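Local coordinates for protein ditrans,polycis-undecaprenyl-diphosphate synthase ((2E,6E)-farnesyl-diphosphate specific) (Acinetobacter baumannii, PDB 6ACS) that probably condenses farnesyl diphosphate with eight molecules of isopentenyl diphosphate to make undecaprenyl diphosphate, the precursor of the lipid carrier used in bacterial cell-wall synthesis, at residues V46-K51 / E219-A224; A147-Q152 / A170-L175; V181-R186 / N226-R231. All blocks are in the same frame, centred on the assembly; numbering follows the deposited sequence. Where two conformers were deposited one is given.

Read from the N terminus, the chain meets residues 46-51 first, on helix 42-52, and their partner 219-224 lies on helix 218-235, 168 residues on from Lys51 to Glu219, so contact 1 closes the widest loop. Within it, contact 2 closes a short local loop, bringing the segment after helix 166-170 back onto helix 139-155. Contact 3 opens at 181-186, inside the wide loop, and closes at 226-231, beyond it; contacts 1 and 3 therefore cross. Both use helix 218-235, and they touch where Phe221 CE1 lies 3.7 Å from Ile185 CD1. Together they tie that helix to a neighbouring helix and to the parallel sheet, whereas contact 2 lies about 32 Å from contact 1 between centres.

Contact 1. Residues V46-K51 / E219-A224; sequences VEHCVK and EEFDHA. With IPA (isopropyl alcohol), chain G.
The imidazole of His48 has Asp222 OD1 over one face and Phe221 CE2 at its edge, near the plane. Asp222 OD1 stands 2.9 Å from His48 NE2, but the hydrogen-bond geometry is poor, with OD1 above the ring, so this short approach is not a hydrogen bond; the carboxylate is tilted to the ring. His48 CD2 meets Phe221 CE2 at 3.7 Å. With planes at 85° and centroids 5.8 Å apart, the two rings touch rim to rim, and neither covers the other's face. A chi1 of -175° sets the Phe221 ring trans to the main-chain nitrogen and sends it toward helix 42-52. There Cys49 SG approaches it obliquely, 3.6 Å from Phe221 CZ, in a sulfur-aromatic contact. On helix 218-235, His223 NE2 shares a 3.2 Å hydrogen bond with O2 of an isopropyl alcohol, probably from the crystallisation liquor; O2 lies in the imidazole plane, and Tyr207 OH also bonds to it.

The short helical segments approach to 10.9 Å between axes and cross at -43°, with His48 and Asp222 nearest in backbone register. Val218 and Leu225 of helix 218-235 also touch His48. Two helices lying side by side on the parallel sheet thus pack through these side chains, as in an alpha/beta fold: Cys49 packs on Met129 of strand 129-134, while Ala224 rests on Tyr207 of strand 205-208.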
loop_
_atom_site.group_PDB
_atom_site.type_symbol
_atom_site.label_atom_id
_atom_site.label_comp_id
_atom_site.label_asym_id
_atom_site.label_seq_id
_atom_site.Cartn_x
_atom_site.Cartn_y
_atom_site.Cartn_z
ATOM N N VAL B 46 -17.077 15.050 7.066
ATOM C CA VAL B 46 -17.430 14.222 8.212
ATOM C C VAL B 46 -18.938 14.016 8.276
ATOM O O VAL B 46 -19.430 12.896 8.496
ATOM C CB VAL B 46 -16.896 14.864 9.504
ATOM C CG1 VAL B 46 -17.440 14.135 10.707
ATOM C CG2 VAL B 46 -15.364 14.889 9.493
ATOM N N GLU B 47 -19.695 15.106 8.121
ATOM C CA GLU B 47 -21.154 15.002 8.191
ATOM C C GLU B 47 -21.718 14.143 7.063
ATOM O O GLU B 47 -22.675 13.384 7.271
ATOM C CB GLU B 47 -21.790 16.396 8.194
ATOM C CG GLU B 47 -21.347 17.193 9.432
ATOM C CD GLU B 47 -21.758 18.654 9.419
ATOM O OE1 GLU B 47 -22.771 18.987 8.779
ATOM O OE2 GLU B 47 -21.058 19.470 10.063
ATOM N N HIS B 48 -21.126 14.220 5.866
ATOM C CA HIS B 48 -21.615 13.363 4.792
ATOM C C HIS B 48 -21.331 11.896 5.099
ATOM O O HIS B 48 -22.160 11.016 4.819
ATOM C CB HIS B 48 -20.996 13.768 3.452
ATOM C CG HIS B 48 -21.635 13.095 2.276
ATOM N ND1 HIS B 48 -22.927 13.366 1.879
ATOM C CD2 HIS B 48 -21.174 12.140 1.434
ATOM C CE1 HIS B 48 -23.224 12.630 0.820
ATOM N NE2 HIS B 48 -22.180 11.874 0.533
ATOM N N CYS B 49 -20.156 11.612 5.672
ATOM C CA CYS B 49 -19.846 10.232 6.035
ATOM C C CYS B 49 -20.862 9.702 7.038
ATOM O O CYS B 49 -21.329 8.565 6.916
ATOM C CB CYS B 49 -18.425 10.134 6.594
ATOM S SG CYS B 49 -17.157 10.329 5.309
ATOM N N VAL B 50 -21.194 10.503 8.053
ATOM C CA VAL B 50 -22.158 10.051 9.053
ATOM C C VAL B 50 -23.525 9.827 8.417
ATOM O O VAL B 50 -24.196 8.823 8.692
ATOM C CB VAL B 50 -22.256 11.074 10.199
ATOM C CG1 VAL B 50 -23.527 10.837 10.997
ATOM C CG2 VAL B 50 -21.037 11.004 11.093
ATOM N N LYS B 51 -23.939 10.731 7.520
ATOM C CA LYS B 51 -25.260 10.614 6.898
ATOM C C LYS B 51 -25.361 9.432 5.940
ATOM O O LYS B 51 -26.475 8.973 5.648
ATOM C CB LYS B 51 -25.610 11.914 6.170
ATOM C CG LYS B 51 -25.858 13.073 7.125
ATOM C CD LYS B 51 -26.094 14.367 6.385
ATOM C CE LYS B 51 -27.489 14.428 5.797
ATOM N NZ LYS B 51 -27.790 15.781 5.241
ATOM N N GLU B 219 -19.299 18.558 -2.568
ATOM C CA GLU B 219 -19.722 18.139 -3.904
ATOM C C GLU B 219 -18.664 17.255 -4.564
ATOM O O GLU B 219 -18.989 16.239 -5.199
ATOM C CB GLU B 219 -20.016 19.355 -4.780
ATOM C CG GLU B 219 -21.296 20.116 -4.402
ATOM C CD GLU B 219 -21.111 21.070 -3.233
ATOM O OE1 GLU B 219 -19.945 21.374 -2.872
ATOM O OE2 GLU B 219 -22.140 21.512 -2.674
ATOM N N GLU B 220 -17.384 17.618 -4.433
ATOM C CA GLU B 220 -16.371 16.752 -5.028
ATOM C C GLU B 220 -16.231 15.457 -4.252
ATOM O O GLU B 220 -15.948 14.406 -4.847
ATOM C CB GLU B 220 -15.004 17.441 -5.136
ATOM C CG GLU B 220 -14.022 16.524 -5.895
ATOM C CD GLU B 220 -12.725 17.183 -6.339
ATOM O OE1 GLU B 220 -11.919 16.502 -7.005
ATOM O OE2 GLU B 220 -12.518 18.371 -6.043
ATOM N N PHE B 221 -16.426 15.503 -2.935
ATOM C CA PHE B 221 -16.459 14.264 -2.157
ATOM C C PHE B 221 -17.583 13.346 -2.626
ATOM O O PHE B 221 -17.389 12.127 -2.746
ATOM C CB PHE B 221 -16.585 14.597 -0.667
ATOM C CG PHE B 221 -16.510 13.400 0.237
ATOM C CD1 PHE B 221 -15.323 12.694 0.358
ATOM C CD2 PHE B 221 -17.593 13.025 1.011
ATOM C CE1 PHE B 221 -15.234 11.584 1.206
ATOM C CE2 PHE B 221 -17.521 11.936 1.876
ATOM C CZ PHE B 221 -16.330 11.204 1.966
ATOM N N ASP B 222 -18.772 13.915 -2.892
ATOM C CA ASP B 222 -19.880 13.125 -3.425
ATOM C C ASP B 222 -19.498 12.503 -4.755
ATOM O O ASP B 222 -19.840 11.345 -5.040
ATOM C CB ASP B 222 -21.127 13.994 -3.640
ATOM C CG ASP B 222 -21.725 14.548 -2.346
ATOM O OD1 ASP B 222 -21.441 14.023 -1.252
ATOM O OD2 ASP B 222 -22.481 15.544 -2.453
ATOM N N HIS B 223 -18.822 13.276 -5.606
ATOM C CA HIS B 223 -18.356 12.731 -6.876
ATOM C C HIS B 223 -17.390 11.570 -6.651
ATOM O O HIS B 223 -17.459 10.554 -7.351
ATOM C CB HIS B 223 -17.705 13.840 -7.706
ATOM C CG HIS B 223 -17.001 13.350 -8.938
ATOM N ND1 HIS B 223 -17.670 12.869 -10.042
ATOM C CD2 HIS B 223 -15.681 13.260 -9.230
ATOM C CE1 HIS B 223 -16.796 12.508 -10.965
ATOM N NE2 HIS B 223 -15.579 12.731 -10.495
ATOM N N ALA B 224 -16.464 11.714 -5.699
ATOM C CA ALA B 224 -15.504 10.640 -5.447
ATOM C C ALA B 224 -16.216 9.370 -4.987
ATOM O O ALA B 224 -15.854 8.263 -5.405
ATOM C CB ALA B 224 -14.475 11.074 -4.399
HETATM C C1 IPA G . -12.920 10.016 -11.919
HETATM C C2 IPA G . -11.881 11.116 -11.749
HETATM C C3 IPA G . -10.638 10.549 -11.070
HETATM O O2 IPA G . -12.434 12.154 -10.968
#

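Contact 2. Residues A147-Q152 / A170-L175; sequences AKQVAQ and AKYVSL
A CH-pi contact between Val150 and Tyr172 joins helix 139-155 to the type I beta turn from Ala170 to Val173, between helix 166-170 and strand 183-186. The evidence is the position of Val150 CG2: 3.5 Å from the Tyr172 ring centroid and 19° off the ring normal. The methyl stands over one face, somewhat toward the rim, and its closest ring atom is Tyr172 CD1 at 3.4 Å. Its sister CG1 is anti to the backbone N (chi1 169°), an orientation that leaves CG2 as the branch aimed at the ring.

Gln149 meets the same ring differently. Its carboxamide oxygen OE1 lies in the ring plane at the edge, 3.7 Å from Tyr172 CD2, and the amide plane is turned 81° to the ring. Gln149 CB also comes within 3.7 Å of Tyr172 CD2, and thus the start and the end of this side chain both border one ring carbon. The other end of the amide is engaged within its own helix, where NE2 is hydrogen-bonded to Asn145 OD1. The turn itself is closed by a weak bond from Val173 N to Ala170 O, 3.3 Å long.

Next in the loop, Val173 packs on Asp142 and Ala146, a further tie to helix 139-155. Leu175 reaches Arg100 and Ile102 of strand 97-102, and Ala147 and Ala151 pack on Phe169 and Ile164 of the second subunit, placing this helix at the dimer interface.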
loop_
_atom_site.group_PDB
_atom_site.type_symbol
_atom_site.label_atom_id
_atom_site.label_comp_id
_atom_site.label_asym_id
_atom_site.label_seq_id
_atom_site.Cartn_x
_atom_site.Cartn_y
_atom_site.Cartn_z
ATOM N N ALA B 147 5.957 -4.428 14.422
ATOM C CA ALA B 147 7.034 -5.424 14.480
ATOM C C ALA B 147 7.788 -5.353 15.801
ATOM O O ALA B 147 8.178 -6.388 16.369
ATOM C CB ALA B 147 7.991 -5.225 13.301
ATOM N N LYS B 148 7.993 -4.135 16.307
ATOM C CA LYS B 148 8.655 -3.947 17.591
ATOM C C LYS B 148 7.840 -4.567 18.713
ATOM O O LYS B 148 8.385 -5.240 19.584
ATOM C CB LYS B 148 8.877 -2.456 17.857
ATOM C CG LYS B 148 9.456 -2.168 19.235
ATOM C CD LYS B 148 9.806 -0.671 19.412
ATOM C CE LYS B 148 8.582 0.185 19.643
ATOM N NZ LYS B 148 8.987 1.512 20.198
ATOM N N GLN B 149 6.525 -4.328 18.720
ATOM C CA GLN B 149 5.698 -4.888 19.781
ATOM C C GLN B 149 5.704 -6.411 19.754
ATOM O O GLN B 149 5.780 -7.069 20.808
ATOM C CB GLN B 149 4.269 -4.376 19.644
ATOM C CG GLN B 149 4.101 -2.904 19.895
ATOM C CD GLN B 149 2.657 -2.508 19.693
ATOM O OE1 GLN B 149 1.771 -3.058 20.339
ATOM N NE2 GLN B 149 2.407 -1.601 18.756
ATOM N N VAL B 150 5.611 -6.991 18.559
ATOM C CA VAL B 150 5.666 -8.448 18.428
ATOM C C VAL B 150 7.006 -8.983 18.922
ATOM O O VAL B 150 7.070 -9.963 19.684
ATOM C CB VAL B 150 5.418 -8.847 16.964
ATOM C CG1 VAL B 150 5.728 -10.311 16.762
ATOM C CG2 VAL B 150 3.967 -8.566 16.612
ATOM N N ALA B 151 8.098 -8.341 18.506
ATOM C CA ALA B 151 9.425 -8.783 18.936
ATOM C C ALA B 151 9.629 -8.597 20.437
ATOM O O ALA B 151 10.325 -9.395 21.071
ATOM C CB ALA B 151 10.493 -8.021 18.169
ATOM N N GLN B 152 9.078 -7.537 21.021
ATOM C CA GLN B 152 9.158 -7.394 22.472
ATOM C C GLN B 152 8.452 -8.547 23.162
ATOM O O GLN B 152 8.943 -9.075 24.166
ATOM C CB GLN B 152 8.563 -6.055 22.915
ATOM C CG GLN B 152 9.459 -4.877 22.558
ATOM C CD GLN B 152 8.770 -3.541 22.751
ATOM O OE1 GLN B 152 7.556 -3.420 22.571
ATOM N NE2 GLN B 152 9.545 -2.527 23.127
ATOM N N ALA B 170 -1.258 -8.678 12.159
ATOM C CA ALA B 170 -2.279 -7.675 11.894
ATOM C C ALA B 170 -2.839 -7.057 13.172
ATOM O O ALA B 170 -3.284 -5.895 13.159
ATOM C CB ALA B 170 -3.398 -8.310 11.056
ATOM N N LYS B 171 -2.821 -7.803 14.286
ATOM C CA LYS B 171 -3.418 -7.316 15.524
ATOM C C LYS B 171 -2.593 -6.223 16.189
ATOM O O LYS B 171 -3.055 -5.638 17.169
ATOM C CB LYS B 171 -3.649 -8.467 16.505
ATOM C CG LYS B 171 -4.607 -9.540 15.988
ATOM C CD LYS B 171 -5.985 -8.939 15.742
ATOM C CE LYS B 171 -7.022 -10.002 15.433
ATOM N NZ LYS B 171 -8.267 -9.408 14.878
ATOM N N TYR B 172 -1.403 -5.935 15.677
ATOM C CA TYR B 172 -0.531 -4.912 16.237
ATOM C C TYR B 172 -0.460 -3.650 15.384
ATOM O O TYR B 172 0.162 -2.664 15.802
ATOM C CB TYR B 172 0.879 -5.483 16.402
ATOM C CG TYR B 172 0.950 -6.600 17.420
ATOM C CD1 TYR B 172 0.693 -7.919 17.061
ATOM C CD2 TYR B 172 1.290 -6.330 18.744
ATOM C CE1 TYR B 172 0.776 -8.958 17.996
ATOM C CE2 TYR B 172 1.379 -7.361 19.686
ATOM C CZ TYR B 172 1.126 -8.669 19.300
ATOM O OH TYR B 172 1.204 -9.703 20.218
ATOM N N VAL B 173 -1.081 -3.655 14.227
ATOM C CA VAL B 173 -1.102 -2.532 13.289
ATOM C C VAL B 173 -2.252 -1.611 13.663
ATOM O O VAL B 173 -3.310 -2.081 14.091
ATOM C CB VAL B 173 -1.269 -3.042 11.845
ATOM C CG1 VAL B 173 -1.229 -1.845 10.839
ATOM C CG2 VAL B 173 -0.174 -4.076 11.511
ATOM N N SER B 174 -2.069 -0.297 13.486
ATOM C CA SER B 174 -3.127 0.639 13.878
ATOM C C SER B 174 -4.436 0.356 13.135
ATOM O O SER B 174 -4.447 -0.115 11.988
ATOM C CB SER B 174 -2.697 2.093 13.614
ATOM O OG SER B 174 -1.419 2.364 14.141
ATOM N N LEU B 175 -5.559 0.630 13.820
ATOM C CA LEU B 175 -6.915 0.546 13.264
ATOM C C LEU B 175 -7.333 -0.879 12.899
ATOM O O LEU B 175 -8.222 -1.075 12.061
ATOM C CB LEU B 175 -7.087 1.468 12.045
ATOM C CG LEU B 175 -6.713 2.933 12.348
ATOM C CD1 LEU B 175 -7.073 3.814 11.172
ATOM C CD2 LEU B 175 -7.386 3.412 13.634
#

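Contact 3. Residues V181-R186 / N226-R231; sequences VDLLIR and NVFSGR
Apolar contact carries much of this meeting of strand and helix, with the Phe228 ring turned to Leu183 and the end of the preceding loop. Leu183 CB comes 3.9 Å from Phe228 CD1, while Leu183 CD1 stands 4.1 Å from the same ring carbon. The other methyl, Leu183 CD2, reaches back to Phe228 CB at 4.2 Å; the two side chains slide past one another in opposite directions, each running toward the other's backbone. The Phe228 side chain leaves the helix with CG opposite N (chi1 170°), aiming the ring at the strand. At the far end of the ring, Phe228 CZ is 4.0 Å from Asp182 CB.

A polar backbone atom also borders the ring: Asp182 O lies 3.3 Å from Phe228 CE1. Its approach is oblique, as is that of Leu183 CB. The Asp182 carboxylate is held by other partners, OD1 by Gln241 NE2 and OD2 by the backbone N of Gln11, so both oxygens of this buried group are engaged while its CB serves the apolar contact.

The strand also carries a residue of the predicted active site: Arg186, a predicted substrate-binding residue, forms a salt bridge with Asp18, predicted to be catalytic and to bind magnesium. The nearest side-chain atoms of Phe228 and Glu205, a predicted magnesium ligand, are about 4 Å apart.

Strand 183-186 lies between strands 12-17 and 205-208 in the parallel sheet, and helix 218-235 packs over it, with Leu225, Phe221 and Ala224 continuing the contact along Leu183 and Ile185. Farther along that helix, Arg231 makes a cation-pi contact with Phe191 of the second subunit.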
loop_
_atom_site.group_PDB
_atom_site.type_symbol
_atom_site.label_atom_id
_atom_site.label_comp_id
_atom_site.label_asym_id
_atom_site.label_seq_id
_atom_site.Cartn_x
_atom_site.Cartn_y
_atom_site.Cartn_z
ATOM N N VAL B 181 -9.408 -0.066 4.827
ATOM C CA VAL B 181 -9.712 1.119 4.023
ATOM C C VAL B 181 -10.203 0.680 2.650
ATOM O O VAL B 181 -9.533 -0.086 1.944
ATOM C CB VAL B 181 -8.483 2.038 3.902
ATOM C CG1 VAL B 181 -8.778 3.221 2.934
ATOM C CG2 VAL B 181 -8.069 2.567 5.280
ATOM N N ASP B 182 -11.395 1.150 2.276
ATOM C CA ASP B 182 -12.003 0.851 0.981
ATOM C C ASP B 182 -11.707 1.908 -0.054
ATOM O O ASP B 182 -11.650 1.604 -1.264
ATOM C CB ASP B 182 -13.526 0.780 1.104
ATOM C CG ASP B 182 -13.985 -0.320 1.976
ATOM O OD1 ASP B 182 -13.494 -1.459 1.822
ATOM O OD2 ASP B 182 -14.850 -0.047 2.814
ATOM N N LEU B 183 -11.616 3.158 0.394
ATOM C CA LEU B 183 -11.402 4.261 -0.529
ATOM C C LEU B 183 -10.384 5.207 0.076
ATOM O O LEU B 183 -10.585 5.685 1.194
ATOM C CB LEU B 183 -12.710 5.016 -0.777
ATOM C CG LEU B 183 -12.581 6.327 -1.561
ATOM C CD1 LEU B 183 -12.075 6.087 -3.000
ATOM C CD2 LEU B 183 -13.952 7.021 -1.598
ATOM N N LEU B 184 -9.320 5.508 -0.667
ATOM C CA LEU B 184 -8.332 6.480 -0.216
ATOM C C LEU B 184 -8.309 7.608 -1.236
ATOM O O LEU B 184 -8.042 7.368 -2.412
ATOM C CB LEU B 184 -6.952 5.836 -0.056
ATOM C CG LEU B 184 -5.821 6.717 0.499
ATOM C CD1 LEU B 184 -4.765 5.806 1.144
ATOM C CD2 LEU B 184 -5.202 7.585 -0.575
ATOM N N ILE B 185 -8.535 8.836 -0.772
ATOM C CA ILE B 185 -8.546 10.036 -1.606
ATOM C C ILE B 185 -7.263 10.797 -1.349
ATOM O O ILE B 185 -6.917 11.050 -0.191
ATOM C CB ILE B 185 -9.750 10.925 -1.257
ATOM C CG1 ILE B 185 -11.043 10.226 -1.611
ATOM C CG2 ILE B 185 -9.649 12.319 -1.913
ATOM C CD1 ILE B 185 -12.250 10.854 -0.930
ATOM N N ARG B 186 -6.592 11.223 -2.410
ATOM C CA ARG B 186 -5.484 12.151 -2.246
ATOM C C ARG B 186 -5.724 13.387 -3.093
ATOM O O ARG B 186 -5.830 13.291 -4.321
ATOM C CB ARG B 186 -4.153 11.534 -2.622
ATOM C CG ARG B 186 -3.122 12.609 -2.478
ATOM C CD ARG B 186 -1.765 12.146 -2.598
ATOM N NE ARG B 186 -0.872 13.289 -2.422
ATOM C CZ ARG B 186 0.386 13.165 -2.043
ATOM N NH1 ARG B 186 0.868 11.961 -1.810
ATOM N NH2 ARG B 186 1.157 14.237 -1.917
ATOM N N ASN B 226 -19.247 8.549 -5.778
ATOM C CA ASN B 226 -19.929 8.009 -6.954
ATOM C C ASN B 226 -18.952 7.242 -7.855
ATOM O O ASN B 226 -19.274 6.161 -8.384
ATOM C CB ASN B 226 -20.592 9.154 -7.719
ATOM C CG ASN B 226 -21.618 8.668 -8.709
ATOM O OD1 ASN B 226 -22.646 8.118 -8.321
ATOM N ND2 ASN B 226 -21.344 8.854 -9.991
ATOM N N VAL B 227 -17.748 7.782 -8.023
ATOM C CA VAL B 227 -16.713 7.085 -8.789
ATOM C C VAL B 227 -16.383 5.752 -8.127
ATOM O O VAL B 227 -16.266 4.718 -8.798
ATOM C CB VAL B 227 -15.467 7.976 -8.937
ATOM C CG1 VAL B 227 -14.296 7.183 -9.548
ATOM C CG2 VAL B 227 -15.790 9.187 -9.820
ATOM N N PHE B 228 -16.221 5.765 -6.803
ATOM C CA PHE B 228 -15.966 4.540 -6.053
ATOM C C PHE B 228 -17.040 3.494 -6.313
ATOM O O PHE B 228 -16.742 2.312 -6.527
ATOM C CB PHE B 228 -15.904 4.848 -4.557
ATOM C CG PHE B 228 -15.885 3.618 -3.696
ATOM C CD1 PHE B 228 -14.696 2.946 -3.463
ATOM C CD2 PHE B 228 -17.061 3.119 -3.135
ATOM C CE1 PHE B 228 -14.672 1.804 -2.667
ATOM C CE2 PHE B 228 -17.050 1.972 -2.353
ATOM C CZ PHE B 228 -15.839 1.311 -2.114
ATOM N N SER B 229 -18.307 3.907 -6.280
ATOM C CA SER B 229 -19.369 2.930 -6.512
ATOM C C SER B 229 -19.253 2.307 -7.901
ATOM O O SER B 229 -19.372 1.078 -8.057
ATOM C CB SER B 229 -20.740 3.580 -6.330
ATOM O OG SER B 229 -21.766 2.621 -6.528
ATOM N N GLY B 230 -19.017 3.136 -8.923
ATOM C CA GLY B 230 -18.869 2.587 -10.268
ATOM C C GLY B 230 -17.684 1.637 -10.392
ATOM O O GLY B 230 -17.747 0.617 -11.092
ATOM N N ARG B 231 -16.580 1.956 -9.715
ATOM C CA ARG B 231 -15.429 1.061 -9.789
ATOM C C ARG B 231 -15.706 -0.261 -9.091
ATOM O O ARG B 231 -15.234 -1.313 -9.532
ATOM C CB ARG B 231 -14.204 1.719 -9.178
ATOM C CG ARG B 231 -13.686 2.882 -10.002
ATOM C CD ARG B 231 -12.540 3.470 -9.239
ATOM N NE ARG B 231 -12.007 4.692 -9.812
ATOM C CZ ARG B 231 -11.071 5.402 -9.198
ATOM N NH1 ARG B 231 -10.608 4.980 -8.015
ATOM N NH2 ARG B 231 -10.616 6.512 -9.746
#